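Local structure of HIAXHD3 (Humicola insolens, 3ZXK) at residues A[401-413]-A[422-434]. The protein probably removes alpha-L-arabinofuranosyl side chains from xylan as a GH43 arabinofuranosidase, the enzyme whose active site was engineered to add endo-xylanase activity. Sequence-based numbering, arbitrary orientation.
Sequences VLFRDRAAYIGVW and VMVDDLRLNEDGW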
ATOM      1  N   VAL A 401     -15.277   0.479   9.662  1.00  4.12           N
ATOM      2  CA  VAL A 401     -15.441  -0.550   8.687  1.00  4.06           C
ATOM      3  C   VAL A 401     -14.176  -1.384   8.508  1.00  4.34           C
ATOM      4  O   VAL A 401     -13.033  -0.872   8.519  1.00  4.86           O
ATOM      5  CB  VAL A 401     -15.940   0.054   7.341  1.00  4.05           C
ATOM      6  CG1 VAL A 401     -14.959   1.149   6.814  1.00  4.03           C
ATOM      7  CG2 VAL A 401     -16.210  -1.039   6.279  1.00  4.06           C
ATOM      8  N   LEU A 402     -14.404  -2.688   8.377  1.00  4.68           N
ATOM      9  CA  LEU A 402     -13.408  -3.640   7.908  1.00  4.50           C
ATOM     10  C   LEU A 402     -13.586  -3.619   6.392  1.00  5.08           C
ATOM     11  O   LEU A 402     -14.559  -4.196   5.861  1.00  5.43           O
ATOM     12  CB  LEU A 402     -13.704  -5.020   8.491  1.00  5.18           C
ATOM     13  CG  LEU A 402     -12.658  -6.009   7.981  1.00  5.11           C
ATOM     14  CD1 LEU A 402     -11.326  -5.850   8.699  1.00  5.01           C
ATOM     15  CD2 LEU A 402     -13.127  -7.430   8.145  1.00  6.84           C
ATOM     16  N   PHE A 403     -12.701  -2.880   5.708  1.00  4.96           N
ATOM     17  CA  PHE A 403     -12.977  -2.451   4.347  1.00  5.36           C
ATOM     18  C   PHE A 403     -12.228  -3.261   3.301  1.00  5.58           C
ATOM     19  O   PHE A 403     -11.018  -3.374   3.333  1.00  6.20           O
ATOM     20  CB  PHE A 403     -12.646  -0.944   4.184  1.00  5.20           C
ATOM     21  CG  PHE A 403     -13.137  -0.366   2.881  1.00  6.40           C
ATOM     22  CD1 PHE A 403     -14.485  -0.008   2.710  1.00  8.89           C
ATOM     23  CD2 PHE A 403     -12.260  -0.188   1.813  1.00  7.28           C
ATOM     24  CE1 PHE A 403     -14.933   0.503   1.483  1.00  9.15           C
ATOM     25  CE2 PHE A 403     -12.707   0.315   0.587  1.00  8.29           C
ATOM     26  CZ  PHE A 403     -14.042   0.666   0.424  1.00  9.38           C
ATOM     27  N   ARG A 404     -12.988  -3.801   2.362  1.00  5.09           N
ATOM     28  CA  ARG A 404     -12.488  -4.497   1.184  1.00  5.14           C
ATOM     29  C   ARG A 404     -13.727  -4.820   0.336  1.00  6.17           C
ATOM     30  O   ARG A 404     -14.834  -4.318   0.598  1.00  7.02           O
ATOM     31  CB  ARG A 404     -11.699  -5.758   1.561  1.00  4.98           C
ATOM     32  CG  ARG A 404     -10.618  -6.116   0.567  1.00  4.79           C
ATOM     33  CD  ARG A 404     -10.085  -7.524   0.775  1.00  5.85           C
ATOM     34  NE  ARG A 404      -8.976  -7.852  -0.119  1.00  6.18           N
ATOM     35  CZ  ARG A 404      -9.005  -8.766  -1.098  1.00  5.97           C
ATOM     36  NH1 ARG A 404     -10.118  -9.432  -1.406  1.00  7.49           N
ATOM     37  NH2 ARG A 404      -7.893  -9.025  -1.780  1.00  7.01           N
ATOM     38  N   ASP A 405     -13.556  -5.684  -0.661  1.00  5.98           N
ATOM     39  CA  ASP A 405     -14.669  -6.081  -1.536  1.00  6.59           C
ATOM     40  C   ASP A 405     -15.736  -6.958  -0.842  1.00  7.41           C
ATOM     41  O   ASP A 405     -16.840  -7.059  -1.349  1.00  7.95           O
ATOM     42  CB  ASP A 405     -14.158  -6.794  -2.791  1.00  6.93           C
ATOM     43  CG  ASP A 405     -13.312  -8.019  -2.484  1.00  7.46           C
ATOM     44  OD1 ASP A 405     -12.611  -8.044  -1.450  1.00  6.28           O
ATOM     45  OD2 ASP A 405     -13.338  -8.948  -3.312  1.00 10.48           O
ATOM     46  N   ARG A 406     -15.393  -7.606   0.271  1.00  6.74           N
ATOM     47  CA  ARG A 406     -16.389  -8.220   1.179  1.00  6.54           C
ATOM     48  C   ARG A 406     -16.181  -7.568   2.524  1.00  6.29           C
ATOM     49  O   ARG A 406     -15.169  -7.795   3.176  1.00  7.64           O
ATOM     50  CB  ARG A 406     -16.186  -9.733   1.312  1.00  7.06           C
ATOM     51  CG  ARG A 406     -17.365 -10.437   1.987  1.00  8.22           C
ATOM     52  CD  ARG A 406     -16.946 -11.700   2.702  1.00  9.26           C
ATOM     53  NE  ARG A 406     -16.697 -12.758   1.724  1.00 10.08           N
ATOM     54  CZ  ARG A 406     -16.215 -13.954   2.021  1.00 11.36           C
ATOM     55  NH1 ARG A 406     -15.965 -14.269   3.297  1.00 11.50           N
ATOM     56  NH2 ARG A 406     -16.011 -14.835   1.050  1.00 14.19           N
ATOM     57  N   ALA A 407     -17.135  -6.745   2.941  1.00  5.54           N
ATOM     58  CA  ALA A 407     -16.923  -5.839   4.073  1.00  5.53           C
ATOM     59  C   ALA A 407     -17.989  -5.963   5.173  1.00  5.25           C
ATOM     60  O   ALA A 407     -19.063  -6.490   4.963  1.00  6.62           O
ATOM     61  CB  ALA A 407     -16.856  -4.412   3.553  1.00  5.71           C
ATOM     62  N   ALA A 408     -17.705  -5.401   6.345  1.00  4.64           N
ATOM     63  CA  ALA A 408     -18.655  -5.348   7.457  1.00  4.22           C
ATOM     64  C   ALA A 408     -18.245  -4.162   8.281  1.00  3.89           C
ATOM     65  O   ALA A 408     -17.077  -3.726   8.225  1.00  4.04           O
ATOM     66  CB  ALA A 408     -18.597  -6.622   8.318  1.00  4.99           C
ATOM     67  N   TYR A 409     -19.177  -3.653   9.079  1.00  4.07           N
ATOM     68  CA  TYR A 409     -18.891  -2.524   9.935  1.00  4.00           C
ATOM     69  C   TYR A 409     -19.707  -2.516  11.215  1.00  4.31           C
ATOM     70  O   TYR A 409     -20.732  -3.202  11.300  1.00  4.48           O
ATOM     71  CB  TYR A 409     -19.051  -1.204   9.198  1.00  4.15           C
ATOM     72  CG  TYR A 409     -20.436  -0.727   8.779  1.00  3.98           C
ATOM     73  CD1 TYR A 409     -21.368  -0.242   9.732  1.00  4.23           C
ATOM     74  CD2 TYR A 409     -20.789  -0.652   7.430  1.00  4.45           C
ATOM     75  CE1 TYR A 409     -22.600   0.276   9.344  1.00  4.78           C
ATOM     76  CE2 TYR A 409     -22.011  -0.131   7.023  1.00  4.53           C
ATOM     77  CZ  TYR A 409     -22.922   0.310   7.996  1.00  4.41           C
ATOM     78  OH  TYR A 409     -24.111   0.875   7.643  1.00  4.89           O
ATOM     79  N   ILE A 410     -19.213  -1.771  12.209  1.00  4.54           N
ATOM     80  CA  ILE A 410     -20.004  -1.435  13.379  1.00  4.59           C
ATOM     81  C   ILE A 410     -20.105   0.095  13.354  1.00  4.38           C
ATOM     82  O   ILE A 410     -19.119   0.800  13.050  1.00  4.59           O
ATOM     83  CB  ILE A 410     -19.388  -1.955  14.696  1.00  4.92           C
ATOM     84  CG1 ILE A 410     -20.371  -1.717  15.854  1.00  5.08           C
ATOM     85  CG2 ILE A 410     -18.005  -1.347  14.941  1.00  5.10           C
ATOM     86  CD1 ILE A 410     -19.995  -2.445  17.127  1.00  6.83           C
ATOM     87  N   GLY A 411     -21.289   0.629  13.605  1.00  4.85           N
ATOM     88  CA  GLY A 411     -21.449   2.067  13.468  1.00  5.22           C
ATOM     89  C   GLY A 411     -22.721   2.566  14.068  1.00  5.18           C
ATOM     90  O   GLY A 411     -23.384   1.869  14.854  1.00  5.80           O
ATOM     91  N   VAL A 412     -23.037   3.805  13.716  1.00  5.25           N
ATOM     92  CA  VAL A 412     -24.211   4.483  14.240  1.00  5.04           C
ATOM     93  C   VAL A 412     -25.093   4.874  13.069  1.00  4.76           C
ATOM     94  O   VAL A 412     -24.606   5.395  12.054  1.00  5.06           O
ATOM     95  CB  VAL A 412     -23.842   5.752  15.043  1.00  5.03           C
ATOM     96  CG1 VAL A 412     -25.093   6.487  15.573  1.00  6.23           C
ATOM     97  CG2 VAL A 412     -22.912   5.405  16.201  1.00  6.60           C
ATOM     98  N   TRP A 413     -26.370   4.532  13.192  1.00  4.47           N
ATOM     99  CA  TRP A 413     -27.420   4.976  12.266  1.00  4.58           C
ATOM    100  C   TRP A 413     -28.284   5.993  12.984  1.00  4.85           C
ATOM    101  O   TRP A 413     -28.803   5.739  14.092  1.00  5.08           O
ATOM    102  CB  TRP A 413     -28.286   3.797  11.792  1.00  4.97           C
ATOM    103  CG  TRP A 413     -27.630   2.929  10.760  1.00  5.09           C
ATOM    104  CD1 TRP A 413     -26.301   2.903  10.390  1.00  5.09           C
ATOM    105  CD2 TRP A 413     -28.302   1.965   9.925  1.00  5.36           C
ATOM    106  NE1 TRP A 413     -26.096   1.987   9.399  1.00  4.77           N
ATOM    107  CE2 TRP A 413     -27.282   1.383   9.065  1.00  4.68           C
ATOM    108  CE3 TRP A 413     -29.620   1.536   9.812  1.00  5.56           C
ATOM    109  CZ2 TRP A 413     -27.597   0.415   8.105  1.00  5.20           C
ATOM    110  CZ3 TRP A 413     -29.937   0.575   8.855  1.00  6.73           C
ATOM    111  CH2 TRP A 413     -28.951   0.024   8.024  1.00  6.22           C
ATOM    112  N   VAL A 422     -25.358  -0.150  15.307  1.00  6.28           N
ATOM    113  CA  VAL A 422     -25.675  -1.305  14.469  1.00  6.45           C
ATOM    114  C   VAL A 422     -24.392  -2.006  14.025  1.00  5.66           C
ATOM    115  O   VAL A 422     -23.313  -1.377  13.948  1.00  5.10           O
ATOM    116  CB  VAL A 422     -26.499  -0.906  13.203  1.00  6.52           C
ATOM    117  CG1 VAL A 422     -27.869  -0.339  13.583  1.00  8.31           C
ATOM    118  CG2 VAL A 422     -25.728   0.097  12.349  1.00  7.23           C
ATOM    119  N   MET A 423     -24.502  -3.299  13.745  1.00  5.58           N
ATOM    120  CA  MET A 423     -23.447  -4.024  13.057  1.00  5.66           C
ATOM    121  C   MET A 423     -24.047  -4.502  11.735  1.00  5.87           C
ATOM    122  O   MET A 423     -25.085  -5.130  11.742  1.00  6.38           O
ATOM    123  CB  MET A 423     -22.913  -5.179  13.945  1.00  7.59           C
ATOM    124  CG  MET A 423     -21.731  -5.927  13.357  1.00  9.49           C
ATOM    125  SD  MET A 423     -22.231  -7.214  12.185  1.00 13.25           S
ATOM    126  CE  MET A 423     -20.677  -7.962  11.666  1.00 12.49           C
ATOM    127  N   VAL A 424     -23.386  -4.166  10.624  1.00  5.41           N
ATOM    128  CA  VAL A 424     -23.813  -4.452   9.258  1.00  5.68           C
ATOM    129  C   VAL A 424     -22.814  -5.390   8.571  1.00  6.29           C
ATOM    130  O   VAL A 424     -21.576  -5.183   8.625  1.00  5.83           O
ATOM    131  CB  VAL A 424     -23.948  -3.127   8.463  1.00  5.88           C
ATOM    132  CG1 VAL A 424     -24.113  -3.352   6.952  1.00  6.48           C
ATOM    133  CG2 VAL A 424     -25.062  -2.261   9.050  1.00  7.23           C
ATOM    134  N   ASP A 425     -23.336  -6.419   7.902  1.00  7.03           N
ATOM    135  CA  ASP A 425     -22.474  -7.300   7.139  1.00  8.34           C
ATOM    136  C   ASP A 425     -23.035  -7.495   5.733  1.00  8.81           C
ATOM    137  O   ASP A 425     -23.947  -6.782   5.332  1.00  8.47           O
ATOM    138  CB  ASP A 425     -22.216  -8.623   7.901  1.00  9.94           C
ATOM    139  CG  ASP A 425     -23.470  -9.473   8.088  1.00 13.12           C
ATOM    140  OD1 ASP A 425     -24.574  -9.142   7.603  1.00 13.91           O
ATOM    141  OD2 ASP A 425     -23.331 -10.551   8.724  1.00 19.93           O
ATOM    142  N   ASP A 426     -22.458  -8.421   4.973  1.00  8.59           N
ATOM    143  CA  ASP A 426     -22.888  -8.683   3.588  1.00  9.73           C
ATOM    144  C   ASP A 426     -22.819  -7.452   2.673  1.00  8.92           C
ATOM    145  O   ASP A 426     -23.663  -7.263   1.797  1.00  8.42           O
ATOM    146  CB  ASP A 426     -24.285  -9.304   3.540  1.00 11.15           C
ATOM    147  CG  ASP A 426     -24.602  -9.907   2.183  1.00 13.39           C
ATOM    148  OD1 ASP A 426     -23.707 -10.572   1.592  1.00 15.11           O
ATOM    149  OD2 ASP A 426     -25.747  -9.718   1.697  1.00 16.44           O
ATOM    150  N   LEU A 427     -21.784  -6.639   2.873  1.00  8.12           N
ATOM    151  CA  LEU A 427     -21.449  -5.569   1.931  1.00  7.71           C
ATOM    152  C   LEU A 427     -20.491  -6.164   0.917  1.00  7.82           C
ATOM    153  O   LEU A 427     -19.398  -6.585   1.278  1.00  8.48           O
ATOM    154  CB  LEU A 427     -20.769  -4.413   2.660  1.00  8.31           C
ATOM    155  CG  LEU A 427     -21.535  -3.638   3.741  1.00  8.85           C
ATOM    156  CD1 LEU A 427     -20.590  -2.959   4.720  1.00  9.48           C
ATOM    157  CD2 LEU A 427     -22.471  -2.641   3.071  1.00 12.79           C
ATOM    158  N   ARG A 428     -20.891  -6.225  -0.344  1.00  6.83           N
ATOM    159  CA  ARG A 428     -20.094  -6.966  -1.334  1.00  7.03           C
ATOM    160  C   ARG A 428     -20.034  -6.250  -2.671  1.00  6.46           C
ATOM    161  O   ARG A 428     -21.066  -5.776  -3.172  1.00  7.70           O
ATOM    162  CB  ARG A 428     -20.689  -8.361  -1.596  1.00  8.38           C
ATOM    163  CG  ARG A 428     -20.673  -9.303  -0.406  1.00 10.04           C
ATOM    164  CD  ARG A 428     -21.211 -10.676  -0.760  1.00 13.29           C
ATOM    165  NE  ARG A 428     -22.630 -10.699  -1.100  1.00 14.80           N
ATOM    166  CZ  ARG A 428     -23.117 -10.914  -2.322  1.00 15.56           C
ATOM    167  NH1 ARG A 428     -22.300 -11.115  -3.347  1.00 18.71           N
ATOM    168  NH2 ARG A 428     -24.428 -10.914  -2.528  1.00 18.51           N
ATOM    169  N   LEU A 429     -18.840  -6.232  -3.262  1.00  6.45           N
ATOM    170  CA  LEU A 429     -18.646  -5.900  -4.678  1.00  6.38           C
ATOM    171  C   LEU A 429     -18.574  -7.190  -5.460  1.00  7.37           C
ATOM    172  O   LEU A 429     -18.048  -8.180  -4.961  1.00  9.45           O
ATOM    173  CB  LEU A 429     -17.319  -5.176  -4.887  1.00  5.97           C
ATOM    174  CG  LEU A 429     -17.173  -3.784  -4.304  1.00  5.09           C
ATOM    175  CD1 LEU A 429     -15.767  -3.230  -4.517  1.00  6.91           C
ATOM    176  CD2 LEU A 429     -18.246  -2.855  -4.890  1.00  6.77           C
ATOM    177  N   ASN A 430     -19.037  -7.154  -6.706  1.00  7.78           N
ATOM    178  CA  ASN A 430     -18.892  -8.270  -7.630  1.00  8.75           C
ATOM    179  C   ASN A 430     -17.481  -8.219  -8.225  1.00  9.68           C
ATOM    180  O   ASN A 430     -17.107  -7.205  -8.795  1.00  8.45           O
ATOM    181  CB  ASN A 430     -19.930  -8.090  -8.730  1.00 10.03           C
ATOM    182  CG  ASN A 430     -20.003  -9.257  -9.704  1.00 12.79           C
ATOM    183  OD1 ASN A 430     -19.139 -10.129  -9.770  1.00 13.15           O
ATOM    184  ND2 ASN A 430     -21.063  -9.255 -10.491  1.00 16.64           N
ATOM    185  N   GLU A 431     -16.699  -9.295  -8.092  1.00 10.71           N
ATOM    186  CA  GLU A 431     -15.322  -9.310  -8.617  1.00 12.23           C
ATOM    187  C   GLU A 431     -15.264  -9.183 -10.133  1.00 12.56           C
ATOM    188  O   GLU A 431     -14.219  -8.831 -10.687  1.00 14.78           O
ATOM    189  CB  GLU A 431     -14.609 -10.601  -8.222  1.00 15.52           C
ATOM    190  CG  GLU A 431     -14.529 -10.864  -6.725  1.00 19.38           C
ATOM    191  CD  GLU A 431     -13.718 -12.118  -6.450  1.00 22.94           C
ATOM    192  OE1 GLU A 431     -13.836 -13.093  -7.238  1.00 28.97           O
ATOM    193  OE2 GLU A 431     -12.957 -12.124  -5.471  1.00 24.69           O
ATOM    194  N   ASP A 432     -16.373  -9.498 -10.799  1.00 13.62           N
ATOM    195  CA  ASP A 432     -16.484  -9.274 -12.236  1.00 14.93           C
ATOM    196  C   ASP A 432     -17.037  -7.881 -12.492  1.00 14.65           C
ATOM    197  O   ASP A 432     -18.250  -7.697 -12.662  1.00 15.56           O
ATOM    198  CB  ASP A 432     -17.379 -10.318 -12.893  1.00 16.99           C
ATOM    199  CG  ASP A 432     -17.164 -10.408 -14.397  1.00 21.23           C
ATOM    200  OD1 ASP A 432     -16.566  -9.483 -14.983  1.00 25.35           O
ATOM    201  OD2 ASP A 432     -17.574 -11.419 -14.997  1.00 29.56           O
ATOM    202  N   GLY A 433     -16.136  -6.909 -12.494  1.00 13.64           N
ATOM    203  CA  GLY A 433     -16.458  -5.536 -12.876  1.00 12.37           C
ATOM    204  C   GLY A 433     -16.517  -4.561 -11.726  1.00 10.34           C
ATOM    205  O   GLY A 433     -16.562  -3.359 -11.960  1.00 10.13           O
ATOM    206  N   TRP A 434     -16.568  -5.062 -10.490  1.00  9.39           N
ATOM    207  CA  TRP A 434     -16.588  -4.217  -9.270  1.00  8.22           C
ATOM    208  C   TRP A 434     -17.782  -3.320  -9.084  1.00  8.00           C
ATOM    209  O   TRP A 434     -17.678  -2.263  -8.395  1.00  7.67           O
ATOM    210  CB  TRP A 434     -15.296  -3.412  -9.139  1.00  7.34           C
ATOM    211  CG  TRP A 434     -14.116  -4.310  -9.287  1.00  7.32           C
ATOM    212  CD1 TRP A 434     -13.202  -4.358 -10.337  1.00  8.25           C
ATOM    213  CD2 TRP A 434     -13.708  -5.386  -8.374  1.00  7.63           C
ATOM    214  NE1 TRP A 434     -12.269  -5.334 -10.110  1.00  8.27           N
ATOM    215  CE2 TRP A 434     -12.521  -5.998  -8.965  1.00  7.54           C
ATOM    216  CE3 TRP A 434     -14.198  -5.882  -7.165  1.00  7.90           C
ATOM    217  CZ2 TRP A 434     -11.838  -7.044  -8.338  1.00  7.93           C
ATOM    218  CZ3 TRP A 434     -13.519  -6.947  -6.552  1.00  7.77           C
ATOM    219  CH2 TRP A 434     -12.363  -7.511  -7.130  1.00  8.48           C
TER
HETATM  220  O   HOH W   1     -11.067 -10.038  -4.124  1.00  7.24           O
HETATM  221  O   HOH W   2     -19.793  -8.689   3.548  1.00 17.89           O
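Val424 covers one face of the Tyr409 ring, its CB 3.7 Å from the ring centroid and nearly on the normal, while CG1 and CG2 spread over the CE2 and CE1 sides. At that ring's edge, in plane, lies the indole NE1 of Trp413, which donates to Tyr409 OH at 2.9 Å. The bond also lies in the indole plane, and Val422 CG2 sits over one indole face, 3.5 Å from the centroid of the five-membered ring. The Trp434 ring has Glu431 O over one face, offset toward the rim, and Asp405 OD2 at its edge, 3.8 Å from CZ3 of Trp434.

With CG of Tyr409 between backbone N and carbonyl carbon (chi1 69°), the phenol lies alongside Val424, and Leu427 CD1 comes obliquely to CD2 of Tyr409, 3.6 Å away. A leucine in place of Tyr409 would probably leave Trp413 NE1 without its acceptor and the indole freer to turn. Phe513 of strand 509-516, two strands away in the same sheet, also meets the tyrosine ring.

Asp405 OD2 also faces Glu431 OE2, the carboxylates almost coplanar; water 1 donates to both, and this water and the Arg404 salt bridge to Asp405 OD1 probably ease the repulsion. Glu431 OE2 is also hydrogen-bonded to Ser501 OG. Between these ends the register slips by one residue, and water 2 donates to Ala407 O and Leu427 O. This is an antiparallel beta hairpin interrupted by a beta bulge, within the C-terminal concanavalin A-like beta-sandwich domain.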